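Local structure of DNAation factor-related protein 4 (Drosophila melanogaster, 5XPC) at residues T15-T20 with A79-D84; R21-G26 with K38-L43; L43-L48 with S75-V80; Y49-G54 with L71-G76. The protein probably acts as a DNA endonuclease in apoptotic DNA fragmentation, the piece described here being its CIDE domain, a module that builds higher-order assemblies. All coordinates share one frame; numbering follows the deposited sequence.

Contact 1: T15-T20 with A79-D84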
# COMPACT_ATOMS: atom_id res chain seq x y z
N THR B 15 20.95 -13.70 -4.41
CA THR B 15 21.49 -14.30 -5.62
C THR B 15 22.06 -13.18 -6.48
O THR B 15 21.97 -11.99 -6.13
CB THR B 15 20.40 -15.13 -6.34
OG1 THR B 15 20.97 -15.88 -7.41
CG2 THR B 15 19.26 -14.22 -6.85
N ASP B 16 22.68 -13.55 -7.59
CA ASP B 16 23.20 -12.54 -8.50
C ASP B 16 22.18 -12.30 -9.61
O ASP B 16 21.10 -12.89 -9.65
CB ASP B 16 24.58 -12.94 -9.04
CG ASP B 16 24.60 -14.31 -9.70
OD1 ASP B 16 23.52 -14.86 -10.02
OD2 ASP B 16 25.71 -14.83 -9.93
N ASN B 17 22.53 -11.39 -10.52
CA ASN B 17 21.55 -10.98 -11.53
C ASN B 17 21.20 -12.13 -12.47
O ASN B 17 20.09 -12.15 -13.03
CB ASN B 17 22.07 -9.78 -12.30
CG ASN B 17 20.96 -8.99 -12.95
OD1 ASN B 17 19.86 -8.87 -12.40
ND2 ASN B 17 21.23 -8.45 -14.13
N GLU B 18 22.09 -13.10 -12.63
CA GLU B 18 21.84 -14.24 -13.50
C GLU B 18 21.27 -15.44 -12.75
O GLU B 18 21.01 -16.48 -13.38
CB GLU B 18 23.12 -14.64 -14.23
CG GLU B 18 23.54 -13.63 -15.27
CD GLU B 18 22.45 -13.38 -16.29
OE1 GLU B 18 21.85 -14.37 -16.76
OE2 GLU B 18 22.17 -12.21 -16.59
N ARG B 19 21.08 -15.33 -11.43
CA ARG B 19 20.52 -16.42 -10.62
C ARG B 19 21.37 -17.69 -10.73
O ARG B 19 20.85 -18.80 -10.78
CB ARG B 19 19.06 -16.71 -11.00
CG ARG B 19 18.03 -15.76 -10.38
CD ARG B 19 18.04 -14.37 -11.02
NE ARG B 19 16.87 -13.58 -10.63
CZ ARG B 19 16.68 -12.30 -10.95
NH1 ARG B 19 17.59 -11.64 -11.66
NH2 ARG B 19 15.58 -11.68 -10.54
N THR B 20 22.70 -17.51 -10.78
CA THR B 20 23.60 -18.64 -11.00
C THR B 20 23.83 -19.43 -9.72
O THR B 20 23.94 -20.66 -9.77
CB THR B 20 24.96 -18.15 -11.52
OG1 THR B 20 25.60 -17.36 -10.51
CG2 THR B 20 24.80 -17.34 -12.81
N ALA B 79 22.77 -0.25 -10.34
CA ALA B 79 22.53 -1.39 -11.22
C ALA B 79 21.10 -1.38 -11.72
O ALA B 79 20.18 -0.93 -11.02
CB ALA B 79 22.83 -2.68 -10.48
N VAL B 80 20.91 -1.85 -12.95
CA VAL B 80 19.60 -2.17 -13.48
C VAL B 80 19.49 -3.69 -13.43
O VAL B 80 20.00 -4.41 -14.29
CB VAL B 80 19.39 -1.62 -14.89
CG1 VAL B 80 18.09 -2.13 -15.48
CG2 VAL B 80 19.39 -0.09 -14.85
N ILE B 81 18.89 -4.18 -12.40
CA ILE B 81 18.81 -5.62 -12.24
C ILE B 81 17.60 -6.11 -13.01
O ILE B 81 16.65 -5.36 -13.28
CB ILE B 81 18.76 -6.00 -10.74
CG1 ILE B 81 17.43 -5.61 -10.11
CG2 ILE B 81 19.90 -5.32 -9.99
CD1 ILE B 81 16.42 -6.73 -10.04
N THR B 82 17.64 -7.38 -13.39
CA THR B 82 16.51 -8.04 -14.00
C THR B 82 15.57 -8.48 -12.89
O THR B 82 15.96 -9.25 -12.01
CB THR B 82 16.98 -9.24 -14.82
OG1 THR B 82 18.07 -8.85 -15.65
CG2 THR B 82 15.86 -9.77 -15.70
N THR B 83 14.34 -7.97 -12.90
CA THR B 83 13.35 -8.35 -11.90
C THR B 83 12.97 -9.82 -12.04
O THR B 83 13.24 -10.46 -13.07
CB THR B 83 12.10 -7.49 -12.02
OG1 THR B 83 11.51 -7.69 -13.31
CG2 THR B 83 12.45 -6.00 -11.85
N ASP B 84 12.35 -10.36 -10.99
CA ASP B 84 11.83 -11.73 -11.05
C ASP B 84 10.93 -11.94 -12.26
O ASP B 84 11.07 -12.93 -12.99
CB ASP B 84 11.06 -12.06 -9.77
CG ASP B 84 11.96 -12.34 -8.58
OD1 ASP B 84 13.16 -12.64 -8.79
OD2 ASP B 84 11.46 -12.28 -7.44
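Arg19 reaches from the loop after strand 10-15 across to the chain at 79-84 and makes three of the four hydrogen bonds between the segments. Its CB starts toward the partner, with CG anti to the carbonyl carbon (chi1 -81°), and a bend at chi2 (74°) brings the guanidinium in edge first. NH1 and NH2 grip a single acceptor end-on, each lying 2.9 Å from Thr82 O. NH1 also bonds Asn17 O, which it meets from above that carbonyl's plane, and NH2 makes a salt bridge to Asp84 OD1 at 3.1 Å. All three acceptors lie in the guanidinium plane, so these bonds fix the orientation of the group, although the carboxylate of Asp84 is turned 65° from it.

Beside it, Asn17 has CG anti to its backbone N, which carries the amide across to Thr82: OD1 receives Thr82 N at 2.9 Å on an in-plane lone pair. The type I turn from Asp16 to Arg19 is closed by Arg19 N bonding Asp16 O, and the Asp16 carboxylate receives Thr20 N and Thr20 OG1.

The contact ties the hairpin loop between strands 10-15 and 22-27 to the start of helix 84-92, where Thr83 is the N-cap; Phe87 of that helix makes a cation-pi contact with Arg19, and Ile73 of strand 71-75 packs against Asn17 and Arg19.

Contact 2: R21-G26 with K38-L43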
# COMPACT_ATOMS: atom_id res chain seq x y z
N ARG B 21 23.96 -18.74 -8.59
CA ARG B 21 24.12 -19.35 -7.28
C ARG B 21 23.20 -18.63 -6.32
O ARG B 21 22.98 -17.42 -6.44
CB ARG B 21 25.58 -19.29 -6.80
CG ARG B 21 26.50 -20.26 -7.55
CD ARG B 21 27.98 -20.06 -7.21
NE ARG B 21 28.48 -18.76 -7.64
CZ ARG B 21 29.00 -17.84 -6.82
NH1 ARG B 21 29.08 -18.09 -5.51
NH2 ARG B 21 29.45 -16.69 -7.30
N LYS B 22 22.64 -19.39 -5.37
CA LYS B 22 21.58 -18.90 -4.49
C LYS B 22 21.93 -19.25 -3.06
O LYS B 22 22.19 -20.41 -2.74
CB LYS B 22 20.24 -19.54 -4.88
CG LYS B 22 19.90 -19.39 -6.35
CD LYS B 22 18.58 -20.04 -6.71
CE LYS B 22 18.39 -20.03 -8.22
NZ LYS B 22 16.96 -20.15 -8.62
N TYR B 23 21.97 -18.24 -2.19
CA TYR B 23 22.37 -18.45 -0.81
C TYR B 23 21.33 -17.89 0.14
O TYR B 23 20.85 -16.76 -0.04
CB TYR B 23 23.72 -17.80 -0.52
CG TYR B 23 24.83 -18.35 -1.35
CD1 TYR B 23 25.24 -17.71 -2.51
CD2 TYR B 23 25.46 -19.54 -1.00
CE1 TYR B 23 26.26 -18.22 -3.29
CE2 TYR B 23 26.48 -20.06 -1.77
CZ TYR B 23 26.88 -19.40 -2.91
OH TYR B 23 27.90 -19.92 -3.68
N GLY B 24 20.99 -18.68 1.16
CA GLY B 24 20.32 -18.14 2.34
C GLY B 24 21.41 -17.69 3.30
O GLY B 24 22.38 -18.41 3.53
N ILE B 25 21.24 -16.48 3.83
CA ILE B 25 22.26 -15.82 4.65
C ILE B 25 21.58 -15.21 5.87
O ILE B 25 20.59 -14.49 5.74
CB ILE B 25 22.99 -14.72 3.86
CG1 ILE B 25 23.73 -15.33 2.66
CG2 ILE B 25 23.93 -13.95 4.77
CD1 ILE B 25 24.38 -14.25 1.77
N GLY B 26 22.15 -15.46 7.05
CA GLY B 26 21.69 -14.79 8.27
C GLY B 26 22.49 -13.53 8.53
O GLY B 26 23.72 -13.51 8.42
N LYS B 38 29.17 -10.50 -0.36
CA LYS B 38 30.37 -10.26 -1.13
C LYS B 38 31.34 -11.43 -1.03
O LYS B 38 32.11 -11.69 -1.97
CB LYS B 38 31.03 -8.96 -0.67
CG LYS B 38 32.24 -8.56 -1.47
CD LYS B 38 33.05 -7.51 -0.75
CE LYS B 38 34.17 -6.98 -1.63
NZ LYS B 38 34.81 -5.83 -0.97
N SER B 39 31.31 -12.15 0.10
CA SER B 39 32.13 -13.35 0.22
C SER B 39 31.74 -14.38 -0.83
O SER B 39 32.61 -15.07 -1.38
CB SER B 39 32.01 -13.94 1.62
OG SER B 39 32.70 -13.12 2.56
N LYS B 40 30.45 -14.48 -1.14
CA LYS B 40 29.94 -15.44 -2.12
C LYS B 40 29.99 -14.93 -3.55
O LYS B 40 30.19 -15.72 -4.48
CB LYS B 40 28.50 -15.83 -1.75
CG LYS B 40 28.39 -16.62 -0.44
CD LYS B 40 29.21 -17.91 -0.52
CE LYS B 40 28.92 -18.87 0.64
NZ LYS B 40 29.27 -18.28 1.96
N PHE B 41 29.82 -13.62 -3.75
CA PHE B 41 29.84 -12.96 -5.07
C PHE B 41 30.87 -11.85 -5.04
O PHE B 41 30.56 -10.71 -4.64
CB PHE B 41 28.47 -12.39 -5.42
CG PHE B 41 27.36 -13.40 -5.39
CD1 PHE B 41 27.11 -14.21 -6.49
CD2 PHE B 41 26.57 -13.54 -4.26
CE1 PHE B 41 26.07 -15.16 -6.47
CE2 PHE B 41 25.53 -14.48 -4.23
CZ PHE B 41 25.29 -15.28 -5.34
N PRO B 42 32.11 -12.12 -5.44
CA PRO B 42 33.16 -11.09 -5.36
C PRO B 42 32.91 -9.91 -6.29
O PRO B 42 33.16 -9.99 -7.49
CB PRO B 42 34.43 -11.87 -5.76
CG PRO B 42 34.12 -13.28 -5.42
CD PRO B 42 32.65 -13.46 -5.71
N LEU B 43 32.45 -8.80 -5.72
CA LEU B 43 32.12 -7.59 -6.45
C LEU B 43 32.85 -6.41 -5.83
O LEU B 43 33.04 -6.35 -4.61
CB LEU B 43 30.60 -7.32 -6.42
CG LEU B 43 29.71 -8.40 -7.04
CD1 LEU B 43 28.25 -8.19 -6.61
CD2 LEU B 43 29.85 -8.32 -8.55
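In the ubiquitin-like fold of the CIDE domain, the second strand of the first hairpin packs against the end of the helix that follows it, and here strand 22-27 meets the last turn of helix 30-40. Arg21 closes the junction. Its chain bends at chi3 (-65°) and presents the guanidinium edge to Lys40 O, which NH1 reaches at 2.8 Å and NH2 at 3.1 Å. NH1 also donates to Tyr23 OH at 2.8 Å, again near the guanidinium plane, while Phe41 CE1 stands 3.8 Å above one face of the guanidinium, off toward its rim, the two planes 37° apart.

Lys40 folds over one face of Tyr23: bends at chi2 and chi4 lay its methylenes across the ring, CG standing 3.8 Å from the centroid, almost on the ring normal, in a CH-pi contact. Phe41 meets the edge of the same tyrosine, CE2 lying 3.7 Å from Tyr23 CD1, and points its own edge at Arg21 O.

An alanine in place of Arg21 would remove both bonds to Lys40 O and the one to Tyr23 OH, and would probably loosen the helix end from the strand.

Phe41 continues inward onto Val14 of strand 10-15 and Val74 of strand 71-75. Along its outer edge, strand 22-27 pairs in parallel, through Tyr23 and Gly24, with a strand of a second subunit, so the sheet runs on across the interface.

Contact 3: L43-L48 with S75-V80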
# COMPACT_ATOMS: atom_id res chain seq x y z
N LEU B 43 32.45 -8.80 -5.72
CA LEU B 43 32.12 -7.59 -6.45
C LEU B 43 32.85 -6.41 -5.83
O LEU B 43 33.04 -6.35 -4.61
CB LEU B 43 30.60 -7.32 -6.42
CG LEU B 43 29.71 -8.40 -7.04
CD1 LEU B 43 28.25 -8.19 -6.61
CD2 LEU B 43 29.85 -8.32 -8.55
N LEU B 44 33.25 -5.46 -6.68
CA LEU B 44 34.03 -4.31 -6.23
C LEU B 44 33.23 -3.42 -5.29
O LEU B 44 33.74 -2.97 -4.25
CB LEU B 44 34.51 -3.50 -7.43
CG LEU B 44 35.52 -4.24 -8.30
CD1 LEU B 44 35.78 -3.47 -9.58
CD2 LEU B 44 36.82 -4.47 -7.52
N GLU B 45 31.99 -3.10 -5.66
CA GLU B 45 31.16 -2.19 -4.87
C GLU B 45 29.76 -2.80 -4.75
O GLU B 45 28.81 -2.36 -5.42
CB GLU B 45 31.13 -0.79 -5.51
CG GLU B 45 30.10 0.14 -4.88
CD GLU B 45 30.16 1.57 -5.38
OE1 GLU B 45 31.07 1.92 -6.17
OE2 GLU B 45 29.24 2.34 -4.99
N PRO B 46 29.60 -3.82 -3.91
CA PRO B 46 28.32 -4.53 -3.88
C PRO B 46 27.22 -3.70 -3.22
O PRO B 46 27.44 -3.01 -2.22
CB PRO B 46 28.63 -5.78 -3.05
CG PRO B 46 29.79 -5.39 -2.20
CD PRO B 46 30.62 -4.48 -3.08
N HIS B 47 26.02 -3.78 -3.81
CA HIS B 47 24.80 -3.25 -3.22
C HIS B 47 23.72 -4.30 -3.38
O HIS B 47 23.81 -5.18 -4.24
CB HIS B 47 24.35 -1.96 -3.91
CG HIS B 47 25.25 -0.80 -3.65
ND1 HIS B 47 26.30 -0.48 -4.49
CD2 HIS B 47 25.27 0.12 -2.66
CE1 HIS B 47 26.93 0.59 -4.02
NE2 HIS B 47 26.32 0.97 -2.91
N LEU B 48 22.69 -4.20 -2.55
CA LEU B 48 21.56 -5.12 -2.57
C LEU B 48 20.34 -4.45 -3.19
O LEU B 48 20.05 -3.28 -2.90
CB LEU B 48 21.22 -5.62 -1.16
CG LEU B 48 22.29 -6.46 -0.47
CD1 LEU B 48 21.82 -6.78 0.94
CD2 LEU B 48 22.58 -7.73 -1.24
N SER B 75 24.67 -6.77 -6.64
CA SER B 75 25.22 -6.27 -7.90
C SER B 75 26.06 -5.04 -7.60
O SER B 75 26.09 -4.53 -6.48
CB SER B 75 24.10 -5.93 -8.89
OG SER B 75 24.63 -5.52 -10.13
N GLY B 76 26.74 -4.55 -8.64
CA GLY B 76 27.47 -3.31 -8.53
C GLY B 76 26.56 -2.11 -8.34
O GLY B 76 25.37 -2.22 -8.04
N PRO B 77 27.13 -0.92 -8.51
CA PRO B 77 26.38 0.32 -8.24
C PRO B 77 25.41 0.67 -9.34
O PRO B 77 25.57 0.28 -10.50
CB PRO B 77 27.47 1.40 -8.14
CG PRO B 77 28.76 0.73 -8.34
CD PRO B 77 28.55 -0.68 -8.80
N ASP B 78 24.40 1.46 -8.96
CA ASP B 78 23.41 2.03 -9.86
C ASP B 78 22.91 0.97 -10.84
O ASP B 78 22.67 1.26 -12.01
CB ASP B 78 23.97 3.24 -10.61
CG ASP B 78 24.78 4.17 -9.71
OD1 ASP B 78 26.03 4.16 -9.81
OD2 ASP B 78 24.17 4.89 -8.89
N ALA B 79 22.77 -0.25 -10.34
CA ALA B 79 22.53 -1.39 -11.22
C ALA B 79 21.10 -1.38 -11.72
O ALA B 79 20.18 -0.93 -11.02
CB ALA B 79 22.83 -2.68 -10.48
N VAL B 80 20.91 -1.85 -12.95
CA VAL B 80 19.60 -2.17 -13.48
C VAL B 80 19.49 -3.69 -13.43
O VAL B 80 20.00 -4.41 -14.29
CB VAL B 80 19.39 -1.62 -14.89
CG1 VAL B 80 18.09 -2.13 -15.48
CG2 VAL B 80 19.39 -0.09 -14.85
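The tight part of this contact is a backbone pair, and its loose part is a surface patch of side chains. His47 and Ser75 form an antiparallel hydrogen-bonded pair: His47 N lies 2.8 Å from Ser75 O, and Ser75 N 3.0 Å from His47 O. Both bonds are nearly straight, and both donors sit almost along the C=O axis of the acceptor. Next to this pair, at Glu45-Pro46 and Gly76, the chains stay close through weaker CA-H...O contacts, Pro46 CA to Ser75 O at 3.4 Å and Gly76 CA to Glu45 O at 3.5 Å. Gly76 suits the close approach of the next residue, since a CB there would run into Pro77 CD. Leu43 adds a single methyl, CD1, set 3.8 Å from Ser75 CA.

Toward solvent the fit depends on Glu45 and Pro77, both exposed. The Glu45 side chain, with CG anti to the backbone N (chi1 170°) and extended beyond it, passes obliquely over the proline ring, and its carboxylate carbon CD comes to 3.4 Å from Pro77 CG. This is van der Waals contact without a polar partner across the segments. The His47 imidazole stands alongside, ND1 3.8 Å from Pro77 CA, and makes at most a weak bond back to Glu45 O. Farther along, Asp78 is poorly ordered.

The arrangement is the end of an antiparallel strand pair: strand 47-50 begins where strand 71-75 finishes, at the edge of the mixed sheet of the ubiquitin-like CIDE-N fold.

Contact 4: Y49-G54 with L71-G76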
# COMPACT_ATOMS: atom_id res chain seq x y z
N TYR B 49 19.64 -5.18 -4.04
CA TYR B 49 18.45 -4.70 -4.72
C TYR B 49 17.35 -5.74 -4.56
O TYR B 49 17.63 -6.94 -4.61
CB TYR B 49 18.70 -4.47 -6.20
CG TYR B 49 19.86 -3.55 -6.50
CD1 TYR B 49 21.17 -4.01 -6.45
CD2 TYR B 49 19.64 -2.21 -6.83
CE1 TYR B 49 22.26 -3.14 -6.73
CE2 TYR B 49 20.71 -1.35 -7.12
CZ TYR B 49 22.01 -1.82 -7.06
OH TYR B 49 23.08 -0.97 -7.35
N LEU B 50 16.11 -5.28 -4.42
CA LEU B 50 14.99 -6.21 -4.38
C LEU B 50 14.86 -6.95 -5.71
O LEU B 50 14.83 -6.32 -6.77
CB LEU B 50 13.69 -5.46 -4.08
CG LEU B 50 13.56 -4.82 -2.70
CD1 LEU B 50 12.22 -4.11 -2.60
CD2 LEU B 50 13.67 -5.89 -1.62
N ALA B 51 14.78 -8.28 -5.66
CA ALA B 51 14.55 -9.04 -6.89
C ALA B 51 13.17 -8.75 -7.47
O ALA B 51 12.98 -8.87 -8.69
CB ALA B 51 14.71 -10.54 -6.64
N SER B 52 12.21 -8.36 -6.63
CA SER B 52 10.85 -8.11 -7.11
C SER B 52 10.79 -6.95 -8.09
O SER B 52 10.23 -7.08 -9.18
CB SER B 52 9.92 -7.85 -5.93
OG SER B 52 10.38 -6.76 -5.16
N ASP B 53 11.35 -5.79 -7.72
CA ASP B 53 11.23 -4.61 -8.55
C ASP B 53 12.53 -3.85 -8.78
O ASP B 53 12.51 -2.79 -9.42
CB ASP B 53 10.18 -3.65 -7.96
CG ASP B 53 10.51 -3.22 -6.54
OD1 ASP B 53 11.65 -3.44 -6.10
OD2 ASP B 53 9.61 -2.66 -5.86
N GLY B 54 13.66 -4.34 -8.27
CA GLY B 54 14.93 -3.71 -8.55
C GLY B 54 15.26 -2.50 -7.70
O GLY B 54 16.28 -1.84 -7.95
N LEU B 71 14.06 -11.83 -0.99
CA LEU B 71 15.09 -12.16 -1.96
C LEU B 71 15.73 -10.89 -2.53
O LEU B 71 15.03 -10.00 -3.02
CB LEU B 71 14.51 -12.99 -3.11
CG LEU B 71 15.48 -13.22 -4.29
CD1 LEU B 71 16.73 -13.99 -3.83
CD2 LEU B 71 14.78 -13.96 -5.44
N PHE B 72 17.07 -10.84 -2.49
CA PHE B 72 17.85 -9.72 -3.00
C PHE B 72 18.74 -10.18 -4.15
O PHE B 72 19.22 -11.32 -4.17
CB PHE B 72 18.74 -9.10 -1.91
CG PHE B 72 17.98 -8.65 -0.69
CD1 PHE B 72 17.23 -7.49 -0.72
CD2 PHE B 72 18.02 -9.39 0.48
CE1 PHE B 72 16.50 -7.08 0.40
CE2 PHE B 72 17.31 -8.99 1.61
CZ PHE B 72 16.55 -7.83 1.56
N ILE B 73 18.95 -9.28 -5.11
CA ILE B 73 20.03 -9.38 -6.09
C ILE B 73 21.20 -8.55 -5.58
O ILE B 73 21.03 -7.36 -5.26
CB ILE B 73 19.59 -8.87 -7.47
CG1 ILE B 73 18.27 -9.51 -7.89
CG2 ILE B 73 20.72 -9.08 -8.50
CD1 ILE B 73 18.34 -11.00 -8.03
N VAL B 74 22.39 -9.15 -5.50
CA VAL B 74 23.59 -8.39 -5.20
C VAL B 74 24.27 -8.03 -6.51
O VAL B 74 24.41 -8.87 -7.41
CB VAL B 74 24.54 -9.15 -4.26
CG1 VAL B 74 25.01 -10.48 -4.87
CG2 VAL B 74 25.74 -8.26 -3.87
N SER B 75 24.67 -6.77 -6.64
CA SER B 75 25.22 -6.27 -7.90
C SER B 75 26.06 -5.04 -7.60
O SER B 75 26.09 -4.53 -6.48
CB SER B 75 24.10 -5.93 -8.89
OG SER B 75 24.63 -5.52 -10.13
N GLY B 76 26.74 -4.55 -8.64
CA GLY B 76 27.47 -3.31 -8.53
C GLY B 76 26.56 -2.11 -8.34
O GLY B 76 25.37 -2.22 -8.04
O HOH W 1 12.37 -9.33 -3.74
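Strands 47-50 and 71-75 run antiparallel in the ubiquitin-like sheet, and this contact joins the outermost strand 47-50 to its neighbour. Where strand 47-50 has ended, the small Ala51 methyl is the bump: CB lodges in the hollow between Leu71 and Ile73, 3.6 Å from Leu71 CD2 and 3.9 Å from Ile73 CG1. At the non-hydrogen-bonded pair, Leu50 and Phe72 lie side by side, pointing the same way, and Leu50 CD2 fits against Phe72 CE1 at 3.7 Å. Tyr49 lies along the partner strand, its ring edge against Ile73 O and its CE1 near Ser75 CB.

The backbones hold these shapes in register. Tyr49 and Ile73 form the hydrogen-bonded pair, with Ile73 N 2.7 Å from Tyr49 O; Ala51 N reaches Leu71 O in an almost straight bond, and a water donates to that same oxygen while accepting from Ser52 N.

A phenylalanine at Tyr49 would take away the hydroxyl and would probably leave the chain beyond strand 71-75 less firmly held, since that group also accepts from Ala79 N. The hydroxyl's own proton goes to Gly76 O, with Tyr49 OH 2.7 Å away in the plane of the carbonyl.

All four contacts belong to one CIDE-N domain and gather round one mixed sheet, ordered 22-27, 10-15, 71-75, 47-50. Along the chain, contact 2 closes first; contact 3 opens in the loop before strand 47-50 and contact 4 on the strand itself, while contact 1 encloses contacts 2 and 4 and ends on the same loop as contact 3. Contacts 1 and 4 are nearest, their centres about 6 Å apart, joined by Asp84 N to Ala51 O and Thr15 O to Val74 N. Contact 2 lies about 12 Å from contact 4, bridged by Phe41 packing on Val74. Contacts 3 and 4 share Ser75 and Gly76. Strand 71-75 thus lies where they meet and also touches contacts 1 and 2.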